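Local coordinates for RagB/SusD domain protein (Flavobacterium johnsoniae, PDB 5J90) that binds chitin as a SusD homolog and probably serves, as an outer-membrane lipoprotein, in chitin use encoded by a polysaccharide utilization locus, at residues 299-304 with 449-454; 268-273 with 445-450; 77-82 with 463-468. All blocks are in the same frame, centred on the assembly; numbering follows the deposited sequence.

Contact 1 (299-304 with 449-454); sequences GVRTGI and PVLKNY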
ATOM      1  N   GLY A 299     -28.702 -15.441 -13.173  1.00 12.35           N
ATOM      2  CA  GLY A 299     -27.676 -14.434 -13.367  1.00 13.33           C
ATOM      3  C   GLY A 299     -26.609 -14.883 -14.340  1.00 13.49           C
ATOM      4  O   GLY A 299     -26.475 -16.078 -14.642  1.00 13.60           O
ATOM      5  N   VAL A 300     -25.841 -13.911 -14.821  1.00 12.06           N
ATOM      6  CA  VAL A 300     -24.796 -14.124 -15.807  1.00 12.71           C
ATOM      7  C   VAL A 300     -23.422 -13.973 -15.142  1.00 12.12           C
ATOM      8  O   VAL A 300     -23.202 -13.053 -14.341  1.00 12.07           O
ATOM      9  CB  VAL A 300     -24.940 -13.114 -16.954  1.00 12.08           C
ATOM     10  CG1 VAL A 300     -23.850 -13.318 -17.991  1.00 13.13           C
ATOM     11  CG2 VAL A 300     -26.329 -13.235 -17.584  1.00 14.43           C
ATOM     12  N   ARG A 301     -22.503 -14.878 -15.469  1.00 11.15           N
ATOM     13  CA  ARG A 301     -21.146 -14.843 -14.930  1.00 12.97           C
ATOM     14  C   ARG A 301     -20.348 -13.736 -15.615  1.00 11.48           C
ATOM     15  O   ARG A 301     -20.453 -13.537 -16.824  1.00 12.80           O
ATOM     16  CB  ARG A 301     -20.471 -16.199 -15.164  1.00 13.51           C
ATOM     17  CG  ARG A 301     -19.067 -16.313 -14.609  1.00 18.11           C
ATOM     18  CD  ARG A 301     -19.072 -16.947 -13.248  1.00 17.91           C
ATOM     19  NE  ARG A 301     -17.721 -17.029 -12.704  1.00 14.75           N
ATOM     20  CZ  ARG A 301     -17.045 -18.155 -12.495  1.00 13.96           C
ATOM     21  NH1 ARG A 301     -17.587 -19.338 -12.778  1.00 16.55           N
ATOM     22  NH2 ARG A 301     -15.822 -18.098 -11.986  1.00 17.35           N
ATOM     23  N   THR A 302     -19.542 -13.006 -14.842  1.00 11.55           N
ATOM     24  CA  THR A 302     -18.688 -11.978 -15.437  1.00 11.42           C
ATOM     25  C   THR A 302     -17.256 -12.475 -15.677  1.00 12.12           C
ATOM     26  O   THR A 302     -16.748 -13.334 -14.946  1.00 11.90           O
ATOM     27  CB  THR A 302     -18.679 -10.663 -14.608  1.00 10.66           C
ATOM     28  OG1 THR A 302     -18.103  -9.611 -15.392  1.00 11.49           O
ATOM     29  CG2 THR A 302     -17.882 -10.826 -13.318  1.00 12.32           C
ATOM     30  N   GLY A 303     -16.619 -11.937 -16.714  1.00 11.23           N
ATOM     31  CA  GLY A 303     -15.274 -12.338 -17.082  1.00 11.31           C
ATOM     32  C   GLY A 303     -15.249 -13.673 -17.803  1.00 12.12           C
ATOM     33  O   GLY A 303     -14.457 -14.557 -17.471  1.00 13.14           O
ATOM     34  N   ILE A 304     -16.110 -13.806 -18.806  1.00 12.44           N
ATOM     35  CA  ILE A 304     -16.267 -15.072 -19.510  1.00 14.74           C
ATOM     36  C   ILE A 304     -16.050 -14.926 -21.008  1.00 15.45           C
ATOM     37  O   ILE A 304     -15.956 -13.817 -21.545  1.00 16.06           O
ATOM     38  CB  ILE A 304     -17.675 -15.662 -19.281  1.00 13.78           C
ATOM     39  CG1 ILE A 304     -18.750 -14.672 -19.734  1.00 13.48           C
ATOM     40  CG2 ILE A 304     -17.872 -16.035 -17.817  1.00 16.82           C
ATOM     41  CD1 ILE A 304     -20.155 -15.262 -19.790  1.00 15.87           C
ATOM     42  N   PRO A 449     -14.304 -15.379  -9.176  1.00 11.52           N
ATOM     43  CA  PRO A 449     -13.212 -14.830  -9.990  1.00 11.68           C
ATOM     44  C   PRO A 449     -13.513 -14.911 -11.487  1.00 13.49           C
ATOM     45  O   PRO A 449     -14.262 -15.786 -11.931  1.00 13.09           O
ATOM     46  CB  PRO A 449     -12.023 -15.730  -9.636  1.00 13.03           C
ATOM     47  CG  PRO A 449     -12.648 -17.013  -9.155  1.00 17.86           C
ATOM     48  CD  PRO A 449     -13.884 -16.567  -8.414  1.00 14.05           C
ATOM     49  N   VAL A 450     -12.944 -14.007 -12.272  1.00 11.34           N
ATOM     50  CA  VAL A 450     -13.124 -14.077 -13.720  1.00 11.04           C
ATOM     51  C   VAL A 450     -12.475 -15.346 -14.269  1.00 13.11           C
ATOM     52  O   VAL A 450     -11.556 -15.898 -13.663  1.00 12.98           O
ATOM     53  CB  VAL A 450     -12.570 -12.829 -14.463  1.00 11.07           C
ATOM     54  CG1 VAL A 450     -13.298 -11.568 -14.008  1.00 12.30           C
ATOM     55  CG2 VAL A 450     -11.050 -12.696 -14.286  1.00 13.09           C
ATOM     56  N   LEU A 451     -12.975 -15.809 -15.412  1.00 13.35           N
ATOM     57  CA  LEU A 451     -12.424 -16.981 -16.092  1.00 13.23           C
ATOM     58  C   LEU A 451     -11.495 -16.569 -17.221  1.00 15.81           C
ATOM     59  O   LEU A 451     -10.658 -17.360 -17.658  1.00 16.83           O
ATOM     60  CB  LEU A 451     -13.551 -17.853 -16.646  1.00 14.88           C
ATOM     61  CG  LEU A 451     -14.436 -18.464 -15.566  1.00 16.80           C
ATOM     62  CD1 LEU A 451     -15.603 -19.230 -16.189  1.00 18.60           C
ATOM     63  CD2 LEU A 451     -13.616 -19.362 -14.658  1.00 18.90           C
ATOM     64  N   LYS A 452     -11.654 -15.336 -17.697  1.00 12.94           N
ATOM     65  CA  LYS A 452     -10.802 -14.779 -18.741  1.00 14.45           C
ATOM     66  C   LYS A 452     -10.194 -13.468 -18.251  1.00 13.93           C
ATOM     67  O   LYS A 452     -10.909 -12.561 -17.810  1.00 13.17           O
ATOM     68  CB  LYS A 452     -11.603 -14.528 -20.025  1.00 16.00           C
ATOM     69  CG  LYS A 452     -12.189 -15.783 -20.683  1.00 16.01           C
ATOM     70  CD  LYS A 452     -11.083 -16.731 -21.129  1.00 18.77           C
ATOM     71  CE  LYS A 452     -11.620 -17.876 -21.977  1.00 25.18           C
ATOM     72  NZ  LYS A 452     -10.509 -18.711 -22.526  1.00 31.44           N
ATOM     73  N   ASN A 453      -8.873 -13.370 -18.341  1.00 14.10           N
ATOM     74  CA  ASN A 453      -8.131 -12.206 -17.868  1.00 14.11           C
ATOM     75  C   ASN A 453      -7.170 -11.765 -18.967  1.00 15.42           C
ATOM     76  O   ASN A 453      -6.123 -12.387 -19.168  1.00 16.61           O
ATOM     77  CB  ASN A 453      -7.379 -12.572 -16.582  1.00 13.05           C
ATOM     78  CG  ASN A 453      -6.621 -11.398 -15.964  1.00 13.86           C
ATOM     79  OD1 ASN A 453      -6.267 -10.427 -16.642  1.00 13.77           O
ATOM     80  ND2 ASN A 453      -6.340 -11.508 -14.672  1.00 14.23           N
ATOM     81  N   TYR A 454      -7.529 -10.697 -19.674  1.00 13.09           N
ATOM     82  CA  TYR A 454      -6.754 -10.206 -20.809  1.00 16.15           C
ATOM     83  C   TYR A 454      -5.926  -8.967 -20.458  1.00 13.79           C
ATOM     84  O   TYR A 454      -5.649  -8.128 -21.318  1.00 18.25           O
ATOM     85  CB  TYR A 454      -7.687  -9.900 -21.987  1.00 16.39           C
ATOM     86  CG  TYR A 454      -8.387 -11.121 -22.548  1.00 16.17           C
ATOM     87  CD1 TYR A 454      -7.663 -12.252 -22.906  1.00 24.97           C
ATOM     88  CD2 TYR A 454      -9.764 -11.151 -22.701  1.00 16.86           C
ATOM     89  CE1 TYR A 454      -8.291 -13.374 -23.416  1.00 27.45           C
ATOM     90  CE2 TYR A 454     -10.404 -12.270 -23.212  1.00 19.35           C
ATOM     91  CZ  TYR A 454      -9.661 -13.378 -23.562  1.00 23.98           C
ATOM     92  OH  TYR A 454     -10.289 -14.496 -24.069  1.00 29.72           O
TER

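Contact 2 (268-273 with 445-450); sequences SADMES and PKLFPV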
ATOM      1  N   SER A 268     -26.315 -10.592 -12.075  1.00 11.57           N
ATOM      2  CA  SER A 268     -25.020 -11.274 -12.050  1.00  9.94           C
ATOM      3  C   SER A 268     -25.085 -12.652 -11.399  1.00  9.97           C
ATOM      4  O   SER A 268     -26.004 -12.958 -10.641  1.00 11.70           O
ATOM      5  CB  SER A 268     -24.013 -10.443 -11.257  1.00 10.43           C
ATOM      6  OG  SER A 268     -24.377 -10.462  -9.891  1.00 12.17           O
ATOM      7  N   ALA A 269     -24.069 -13.467 -11.670  1.00 10.27           N
ATOM      8  CA  ALA A 269     -23.934 -14.756 -11.003  1.00 10.86           C
ATOM      9  C   ALA A 269     -23.730 -14.620  -9.495  1.00 12.50           C
ATOM     10  O   ALA A 269     -24.238 -15.433  -8.732  1.00 12.71           O
ATOM     11  CB  ALA A 269     -22.798 -15.555 -11.619  1.00 11.22           C
ATOM     12  N   ASP A 270     -22.998 -13.601  -9.050  1.00 11.05           N
ATOM     13  CA  ASP A 270     -22.829 -13.408  -7.606  1.00 11.31           C
ATOM     14  C   ASP A 270     -24.159 -13.094  -6.922  1.00 10.77           C
ATOM     15  O   ASP A 270     -24.444 -13.605  -5.834  1.00 10.54           O
ATOM     16  CB  ASP A 270     -21.823 -12.289  -7.303  1.00 11.94           C
ATOM     17  CG  ASP A 270     -20.396 -12.670  -7.637  1.00 12.33           C
ATOM     18  OD1 ASP A 270     -19.890 -13.679  -7.097  1.00 12.23           O
ATOM     19  OD2 ASP A 270     -19.778 -11.947  -8.440  1.00 13.01           O
ATOM     20  N   MET A 271     -24.964 -12.237  -7.548  1.00 10.28           N
ATOM     21  CA  MET A 271     -26.271 -11.919  -6.997  1.00 11.37           C
ATOM     22  C   MET A 271     -27.165 -13.163  -6.957  1.00 11.46           C
ATOM     23  O   MET A 271     -27.878 -13.371  -5.980  1.00 12.16           O
ATOM     24  CB  MET A 271     -26.932 -10.777  -7.771  1.00 11.39           C
ATOM     25  CG  MET A 271     -26.556  -9.398  -7.255  1.00 10.79           C
ATOM     26  SD  MET A 271     -27.457  -9.085  -5.736  1.00 11.36           S
ATOM     27  CE  MET A 271     -26.658  -7.583  -5.171  1.00 12.50           C
ATOM     28  N   GLU A 272     -27.106 -13.990  -7.996  1.00 12.27           N
ATOM     29  CA  GLU A 272     -27.896 -15.220  -7.968  1.00 13.44           C
ATOM     30  C   GLU A 272     -27.443 -16.114  -6.816  1.00 12.85           C
ATOM     31  O   GLU A 272     -28.250 -16.565  -6.016  1.00 13.74           O
ATOM     32  CB  GLU A 272     -27.809 -15.988  -9.291  1.00 12.47           C
ATOM     33  CG  GLU A 272     -28.717 -17.213  -9.269  1.00 15.48           C
ATOM     34  CD  GLU A 272     -28.565 -18.142 -10.467  1.00 17.52           C
ATOM     35  OE1 GLU A 272     -28.281 -17.678 -11.590  1.00 14.59           O
ATOM     36  OE2 GLU A 272     -28.763 -19.364 -10.274  1.00 20.80           O
ATOM     37  N   SER A 273     -26.139 -16.346  -6.711  1.00 12.45           N
ATOM     38  CA  SER A 273     -25.606 -17.214  -5.668  1.00 12.25           C
ATOM     39  C   SER A 273     -25.991 -16.747  -4.266  1.00 13.02           C
ATOM     40  O   SER A 273     -26.485 -17.526  -3.437  1.00 13.00           O
ATOM     41  CB  SER A 273     -24.079 -17.303  -5.789  1.00 13.44           C
ATOM     42  OG  SER A 273     -23.543 -18.059  -4.718  1.00 13.72           O
ATOM     43  N   PRO A 445     -18.423  -8.996  -0.075  1.00  8.68           N
ATOM     44  CA  PRO A 445     -18.556 -10.448   0.057  1.00  9.57           C
ATOM     45  C   PRO A 445     -17.591 -11.138  -0.900  1.00 10.31           C
ATOM     46  O   PRO A 445     -17.039 -10.494  -1.800  1.00  9.89           O
ATOM     47  CB  PRO A 445     -19.995 -10.694  -0.402  1.00 11.01           C
ATOM     48  CG  PRO A 445     -20.229  -9.625  -1.442  1.00  9.34           C
ATOM     49  CD  PRO A 445     -19.517  -8.410  -0.872  1.00  9.63           C
ATOM     50  N   LYS A 446     -17.359 -12.432  -0.697  1.00 10.19           N
ATOM     51  CA  LYS A 446     -16.568 -13.207  -1.643  1.00 10.65           C
ATOM     52  C   LYS A 446     -17.297 -13.233  -2.989  1.00 10.41           C
ATOM     53  O   LYS A 446     -18.510 -13.449  -3.039  1.00 10.88           O
ATOM     54  CB  LYS A 446     -16.352 -14.640  -1.137  1.00 12.16           C
ATOM     55  CG  LYS A 446     -15.778 -14.745   0.278  1.00 14.14           C
ATOM     56  CD  LYS A 446     -14.430 -14.061   0.416  1.00 15.58           C
ATOM     57  CE  LYS A 446     -13.349 -14.780  -0.370  1.00 17.12           C
ATOM     58  NZ  LYS A 446     -11.985 -14.289  -0.001  1.00 22.53           N
ATOM     59  N   LEU A 447     -16.549 -13.007  -4.067  1.00 10.39           N
ATOM     60  CA  LEU A 447     -17.094 -12.958  -5.425  1.00 10.81           C
ATOM     61  C   LEU A 447     -16.448 -14.007  -6.326  1.00 11.33           C
ATOM     62  O   LEU A 447     -15.300 -14.401  -6.122  1.00 11.84           O
ATOM     63  CB  LEU A 447     -16.874 -11.565  -6.035  1.00 10.30           C
ATOM     64  CG  LEU A 447     -17.481 -10.368  -5.296  1.00  9.76           C
ATOM     65  CD1 LEU A 447     -17.086  -9.059  -5.977  1.00 11.79           C
ATOM     66  CD2 LEU A 447     -19.003 -10.486  -5.190  1.00 10.90           C
ATOM     67  N   PHE A 448     -17.170 -14.448  -7.350  1.00 10.70           N
ATOM     68  CA  PHE A 448     -16.593 -15.400  -8.299  1.00 11.96           C
ATOM     69  C   PHE A 448     -15.484 -14.743  -9.117  1.00 12.97           C
ATOM     70  O   PHE A 448     -15.690 -13.686  -9.713  1.00 12.45           O
ATOM     71  CB  PHE A 448     -17.664 -15.934  -9.261  1.00 11.14           C
ATOM     72  CG  PHE A 448     -18.778 -16.693  -8.586  1.00 12.48           C
ATOM     73  CD1 PHE A 448     -18.503 -17.717  -7.690  1.00 12.86           C
ATOM     74  CD2 PHE A 448     -20.099 -16.393  -8.866  1.00 12.52           C
ATOM     75  CE1 PHE A 448     -19.527 -18.422  -7.083  1.00 13.81           C
ATOM     76  CE2 PHE A 448     -21.131 -17.092  -8.258  1.00 13.83           C
ATOM     77  CZ  PHE A 448     -20.844 -18.106  -7.370  1.00 11.64           C
ATOM     78  N   PRO A 449     -14.304 -15.379  -9.176  1.00 11.52           N
ATOM     79  CA  PRO A 449     -13.212 -14.830  -9.990  1.00 11.68           C
ATOM     80  C   PRO A 449     -13.513 -14.911 -11.487  1.00 13.49           C
ATOM     81  O   PRO A 449     -14.262 -15.786 -11.931  1.00 13.09           O
ATOM     82  CB  PRO A 449     -12.023 -15.730  -9.636  1.00 13.03           C
ATOM     83  CG  PRO A 449     -12.648 -17.013  -9.155  1.00 17.86           C
ATOM     84  CD  PRO A 449     -13.884 -16.567  -8.414  1.00 14.05           C
ATOM     85  N   VAL A 450     -12.944 -14.007 -12.272  1.00 11.34           N
ATOM     86  CA  VAL A 450     -13.124 -14.077 -13.720  1.00 11.04           C
ATOM     87  C   VAL A 450     -12.475 -15.346 -14.269  1.00 13.11           C
ATOM     88  O   VAL A 450     -11.556 -15.898 -13.663  1.00 12.98           O
ATOM     89  CB  VAL A 450     -12.570 -12.829 -14.463  1.00 11.07           C
ATOM     90  CG1 VAL A 450     -13.298 -11.568 -14.008  1.00 12.30           C
ATOM     91  CG2 VAL A 450     -11.050 -12.696 -14.286  1.00 13.09           C
TER
HETATM   92  O   HOH W   1     -20.485 -14.791  -4.623  1.00 12.83           O
HETATM   93  O   HOH W   2     -17.509 -11.640  -9.776  1.00 14.64           O

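Contact 3 (77-82 with 463-468); sequences TTYALL and FGVRRI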
ATOM      1  N   THR A  77     -14.662  -6.039 -18.503  1.00 10.06           N
ATOM      2  CA  THR A  77     -15.141  -7.214 -17.767  1.00 10.77           C
ATOM      3  C   THR A  77     -14.131  -8.359 -17.766  1.00 10.20           C
ATOM      4  O   THR A  77     -14.205  -9.250 -16.917  1.00 10.84           O
ATOM      5  CB  THR A  77     -16.508  -7.742 -18.266  1.00  9.50           C
ATOM      6  OG1 THR A  77     -16.337  -8.477 -19.484  1.00 11.63           O
ATOM      7  CG2 THR A  77     -17.478  -6.586 -18.499  1.00 12.04           C
ATOM      8  N   THR A  78     -13.201  -8.337 -18.722  1.00 10.72           N
ATOM      9  CA  THR A  78     -12.119  -9.324 -18.767  1.00 10.23           C
ATOM     10  C   THR A  78     -10.773  -8.662 -18.465  1.00 12.02           C
ATOM     11  O   THR A  78      -9.707  -9.183 -18.804  1.00 11.63           O
ATOM     12  CB  THR A  78     -12.106 -10.080 -20.113  1.00 10.94           C
ATOM     13  OG1 THR A  78     -12.122  -9.128 -21.185  1.00 11.82           O
ATOM     14  CG2 THR A  78     -13.347 -10.976 -20.227  1.00 12.71           C
ATOM     15  N   TYR A  79     -10.848  -7.513 -17.797  1.00 10.68           N
ATOM     16  CA  TYR A  79      -9.688  -6.824 -17.229  1.00 10.93           C
ATOM     17  C   TYR A  79      -8.729  -6.250 -18.271  1.00 10.58           C
ATOM     18  O   TYR A  79      -7.557  -5.997 -17.977  1.00 10.67           O
ATOM     19  CB  TYR A  79      -8.943  -7.707 -16.222  1.00 10.97           C
ATOM     20  CG  TYR A  79      -9.769  -8.144 -15.020  1.00  8.78           C
ATOM     21  CD1 TYR A  79     -11.021  -7.595 -14.758  1.00  9.27           C
ATOM     22  CD2 TYR A  79      -9.283  -9.105 -14.139  1.00 10.61           C
ATOM     23  CE1 TYR A  79     -11.770  -7.998 -13.644  1.00  9.79           C
ATOM     24  CE2 TYR A  79     -10.016  -9.507 -13.027  1.00  9.93           C
ATOM     25  CZ  TYR A  79     -11.256  -8.952 -12.783  1.00  8.65           C
ATOM     26  OH  TYR A  79     -11.992  -9.351 -11.691  1.00  9.69           O
ATOM     27  N   ALA A  80      -9.235  -6.038 -19.483  1.00 10.91           N
ATOM     28  CA  ALA A  80      -8.556  -5.210 -20.471  1.00 10.83           C
ATOM     29  C   ALA A  80      -9.218  -3.839 -20.402  1.00 10.74           C
ATOM     30  O   ALA A  80     -10.237  -3.589 -21.049  1.00 11.48           O
ATOM     31  CB  ALA A  80      -8.681  -5.821 -21.885  1.00 12.16           C
ATOM     32  N   LEU A  81      -8.660  -2.952 -19.587  1.00 10.37           N
ATOM     33  CA  LEU A  81      -9.320  -1.670 -19.364  1.00 10.45           C
ATOM     34  C   LEU A  81      -9.336  -0.862 -20.651  1.00 10.31           C
ATOM     35  O   LEU A  81      -8.298  -0.709 -21.308  1.00 11.44           O
ATOM     36  CB  LEU A  81      -8.646  -0.885 -18.232  1.00 10.78           C
ATOM     37  CG  LEU A  81      -8.630  -1.561 -16.855  1.00  9.63           C
ATOM     38  CD1 LEU A  81      -8.107  -0.597 -15.800  1.00 11.72           C
ATOM     39  CD2 LEU A  81     -10.017  -2.061 -16.479  1.00 12.84           C
ATOM     40  N   LEU A  82     -10.510  -0.356 -21.012  1.00 10.57           N
ATOM     41  CA  LEU A  82     -10.682   0.339 -22.290  1.00  9.85           C
ATOM     42  C   LEU A  82     -10.716   1.848 -22.093  1.00 10.51           C
ATOM     43  O   LEU A  82     -11.668   2.392 -21.526  1.00 10.15           O
ATOM     44  CB  LEU A  82     -11.942  -0.149 -23.015  1.00 10.68           C
ATOM     45  CG  LEU A  82     -11.968  -1.643 -23.361  1.00  9.32           C
ATOM     46  CD1 LEU A  82     -13.223  -1.991 -24.157  1.00 11.55           C
ATOM     47  CD2 LEU A  82     -10.716  -2.082 -24.129  1.00 11.94           C
ATOM     48  N   PHE A 463      -7.349 -10.654  -7.169  1.00 11.14           N
ATOM     49  CA  PHE A 463      -7.741  -9.384  -6.566  1.00 10.99           C
ATOM     50  C   PHE A 463      -8.512  -8.456  -7.488  1.00  9.66           C
ATOM     51  O   PHE A 463      -9.130  -7.498  -7.031  1.00 10.56           O
ATOM     52  CB  PHE A 463      -6.525  -8.702  -5.935  1.00 11.44           C
ATOM     53  CG  PHE A 463      -5.929  -9.517  -4.836  1.00 11.68           C
ATOM     54  CD1 PHE A 463      -6.498  -9.504  -3.576  1.00 15.62           C
ATOM     55  CD2 PHE A 463      -4.855 -10.347  -5.082  1.00 11.57           C
ATOM     56  CE1 PHE A 463      -5.978 -10.289  -2.556  1.00 14.96           C
ATOM     57  CE2 PHE A 463      -4.338 -11.133  -4.059  1.00 13.04           C
ATOM     58  CZ  PHE A 463      -4.909 -11.098  -2.810  1.00 13.52           C
ATOM     59  N   GLY A 464      -8.487  -8.754  -8.780  1.00  9.51           N
ATOM     60  CA  GLY A 464      -9.274  -7.985  -9.725  1.00  8.92           C
ATOM     61  C   GLY A 464      -8.823  -6.547  -9.886  1.00  8.29           C
ATOM     62  O   GLY A 464      -7.689  -6.175  -9.553  1.00  9.23           O
ATOM     63  N   VAL A 465      -9.722  -5.727 -10.415  1.00  8.38           N
ATOM     64  CA  VAL A 465      -9.385  -4.349 -10.743  1.00  8.21           C
ATOM     65  C   VAL A 465      -9.314  -3.508  -9.477  1.00  8.16           C
ATOM     66  O   VAL A 465     -10.287  -3.424  -8.712  1.00  8.19           O
ATOM     67  CB  VAL A 465     -10.416  -3.738 -11.715  1.00  8.04           C
ATOM     68  CG1 VAL A 465      -9.992  -2.332 -12.095  1.00  8.36           C
ATOM     69  CG2 VAL A 465     -10.586  -4.623 -12.957  1.00 10.10           C
ATOM     70  N   ARG A 466      -8.155  -2.899  -9.242  1.00  7.88           N
ATOM     71  CA  ARG A 466      -7.960  -2.087  -8.038  1.00  7.62           C
ATOM     72  C   ARG A 466      -8.175  -0.597  -8.315  1.00  7.78           C
ATOM     73  O   ARG A 466      -8.441   0.177  -7.396  1.00  7.55           O
ATOM     74  CB  ARG A 466      -6.586  -2.334  -7.398  1.00  8.07           C
ATOM     75  CG  ARG A 466      -6.249  -3.808  -7.185  1.00  7.70           C
ATOM     76  CD  ARG A 466      -7.330  -4.620  -6.475  1.00  9.59           C
ATOM     77  NE  ARG A 466      -7.467  -4.272  -5.058  1.00  7.76           N
ATOM     78  CZ  ARG A 466      -8.129  -5.008  -4.167  1.00  7.11           C
ATOM     79  NH1 ARG A 466      -8.704  -6.154  -4.514  1.00  9.69           N
ATOM     80  NH2 ARG A 466      -8.200  -4.615  -2.905  1.00  8.16           N
ATOM     81  N   ARG A 467      -8.044  -0.189  -9.580  1.00  7.36           N
ATOM     82  CA  ARG A 467      -8.249   1.208  -9.965  1.00  6.66           C
ATOM     83  C   ARG A 467      -8.372   1.287 -11.472  1.00  7.20           C
ATOM     84  O   ARG A 467      -8.126   0.302 -12.170  1.00  7.69           O
ATOM     85  CB  ARG A 467      -7.072   2.094  -9.516  1.00  7.78           C
ATOM     86  CG  ARG A 467      -5.769   1.776 -10.259  1.00  8.08           C
ATOM     87  CD  ARG A 467      -4.629   2.677  -9.812  1.00  9.08           C
ATOM     88  NE  ARG A 467      -4.738   4.052 -10.316  1.00  8.40           N
ATOM     89  CZ  ARG A 467      -4.227   4.471 -11.471  1.00  7.84           C
ATOM     90  NH1 ARG A 467      -3.619   3.623 -12.299  1.00  7.70           N
ATOM     91  NH2 ARG A 467      -4.324   5.753 -11.794  1.00  8.31           N
ATOM     92  N   ILE A 468      -8.734   2.471 -11.966  1.00  7.29           N
ATOM     93  CA  ILE A 468      -8.686   2.735 -13.401  1.00  8.54           C
ATOM     94  C   ILE A 468      -7.506   3.664 -13.682  1.00  7.66           C
ATOM     95  O   ILE A 468      -7.175   4.547 -12.882  1.00  7.91           O
ATOM     96  CB  ILE A 468     -10.031   3.302 -13.918  1.00  8.16           C
ATOM     97  CG1 ILE A 468     -11.137   2.278 -13.654  1.00  8.78           C
ATOM     98  CG2 ILE A 468      -9.948   3.665 -15.410  1.00  9.92           C
ATOM     99  CD1 ILE A 468     -12.532   2.714 -14.106  1.00  9.50           C
TER
HETATM  100  O   HOH W   3     -12.460  -6.559 -10.546  1.00 12.67           O

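Contact 1 (299-304 with 449-454)
Arg301, Gly303 and Leu451 carry this meeting of two irregular loops in the SusD fold, 299-304 and 449-454. The Arg301 chain leaves the backbone with CG anti to N (chi1 -178°) and bends at chi2, and its guanidinium comes up against the second loop. Arg301 NH2 donates to Pro449 O at 2.8 Å. The oxygen lies close to the guanidinium plane and the nitrogen lies in the carbonyl plane, with an N-H...O angle of 157°. Leu451 crosses the arginine at about a right angle and covers one face of the guanidinium, its CG set toward the rim; Leu451 CD2 reaches Arg301 NH2 at 3.7 Å, and CD1 comes within 3.9 Å of Arg301 NH1. Asn395 O takes a hydrogen bond from NH1, which helps fix the rotation of the group.

Gly303 brings its backbone right up to the other loop. Val450 CG1 packs against its bare CA at 3.7 Å, and the positive phi (77°) suits glycine. Its carbonyl oxygen holds two consecutive amides of the second loop: Leu451 N donates to Gly303 O at 2.8 Å, and Lys452 N reaches the same oxygen at 2.9 Å from above the carbonyl plane.

Contact 2 (268-273 with 445-450)
Asp270 OD1 is gripped by two donors where, in the SusD fold, the first turn of helix 269-277 meets the irregular loop 445-450. The amide N of Phe448 donates to Asp270 OD1 at 2.8 Å with an N-H...O angle of 161°, approaching the syn lone pair on the side of OD2. A water also donates to Asp270 OD1, at 2.8 Å, and passes its other hydrogen to Lys446 O. The second oxygen is tied to the same loop, because another water donates to Asp270 OD2 and to Phe448 O. One carboxylate thus accepts from an amide directly and is joined to two carbonyls through water, holding the loop backbone against the helix. Ser268 N-caps that helix, its OG accepting from Met271 N, and the nearby helix N terminus would probably favour a negative charge on Asp270.

Leu447 and Phe448 pack around the acid. CD2 of Leu447, crossing Asp270 at about a right angle, touches the carboxylate carbon CG at 3.6 Å. Phe448 slides past Asp270 in the opposite direction, its ring only 20° from the carboxylate plane, and Phe448 CD2 comes within 3.2 Å of Asp270 OD1. The water that joins OD1 to Lys446 O also sits over the centre of one ring face.

Phe448 CG stands anti to the carbonyl carbon (chi1 -62°), which starts the ring off toward the helix. Ala269 CB packs on Phe448 CD2, while Ala269 O lies at the ring edge, close to its plane. Ser273, whose OG is hydrogen-bonded to Ala385 O, uses its methylene at the far end of the ring: CB lies 3.7 Å from Phe448 CZ.

Contact 3 (77-82 with 463-468)
Tyr79 and Val465 cross obliquely where loops 77-82 and 463-468 meet. Val465 brings one methyl, CG2, to the CD1-CE1 side of the tyrosine ring, with CG2 lying 3.5 Å from Tyr79 CD1 and almost as near to CE1. Val465 CG1 is anti to N (chi1 -177°), which leaves CG2 beside N as the methyl that touches the ring, obliquely. Toward the phenol end the partner is Gly464, whose CA lies 3.6 Å from Tyr79 OH and also touches CZ and CE2. The bare CA of Gly464 lets that hydroxyl come close, and the positive phi (67°) likewise favours glycine.

No direct hydrogen bond joins the two loops. A single water bridges them instead, 3.1 Å from Tyr79 OH and accepting from Val465 N at 2.9 Å. Val465 N itself lies above one face of the Tyr79 ring, toward its rim. Leu81 supplies the other apolar arm. Its CD1 lies 3.7 Å from Arg467 O and also meets Ile468 CA, while CD2 makes a looser contact with Val465 CG2. Arg467 O is buried here without a hydrogen-bonding partner, under a methyl that can offer none.

This is buried loop-to-loop packing within the SusD fold. Trp60 of helix 57-60 touches Leu81, Val465 and Ile468 together. Leu81 and Ile468 both reach Asn86 near the start of helix 83-108, and Ile468 continues onto Thr133 and Phe134 at the end of helix 113-134.

From the N terminus, the chain first supplies 77-82, just ahead of helix 83-108, and this segment meets 463-468 far along the chain to close the longest loop, contact 3. Nested within it are the other two. Segment 268-273 opens helix 269-277 and is followed by 299-304; contacts 1 and 2 end on the same stretch and share Pro449 and Val450. Their first segments are themselves joined, with Val300 O hydrogen-bonded to Ala269 N. Contact 3 joins on through Tyr79 OH, packed on Val450 CG1, and through the backbone hydrogen bond of Tyr454 N to Thr78 O. Together they bind the long loop after helix 432-442 to three earlier parts of the chain.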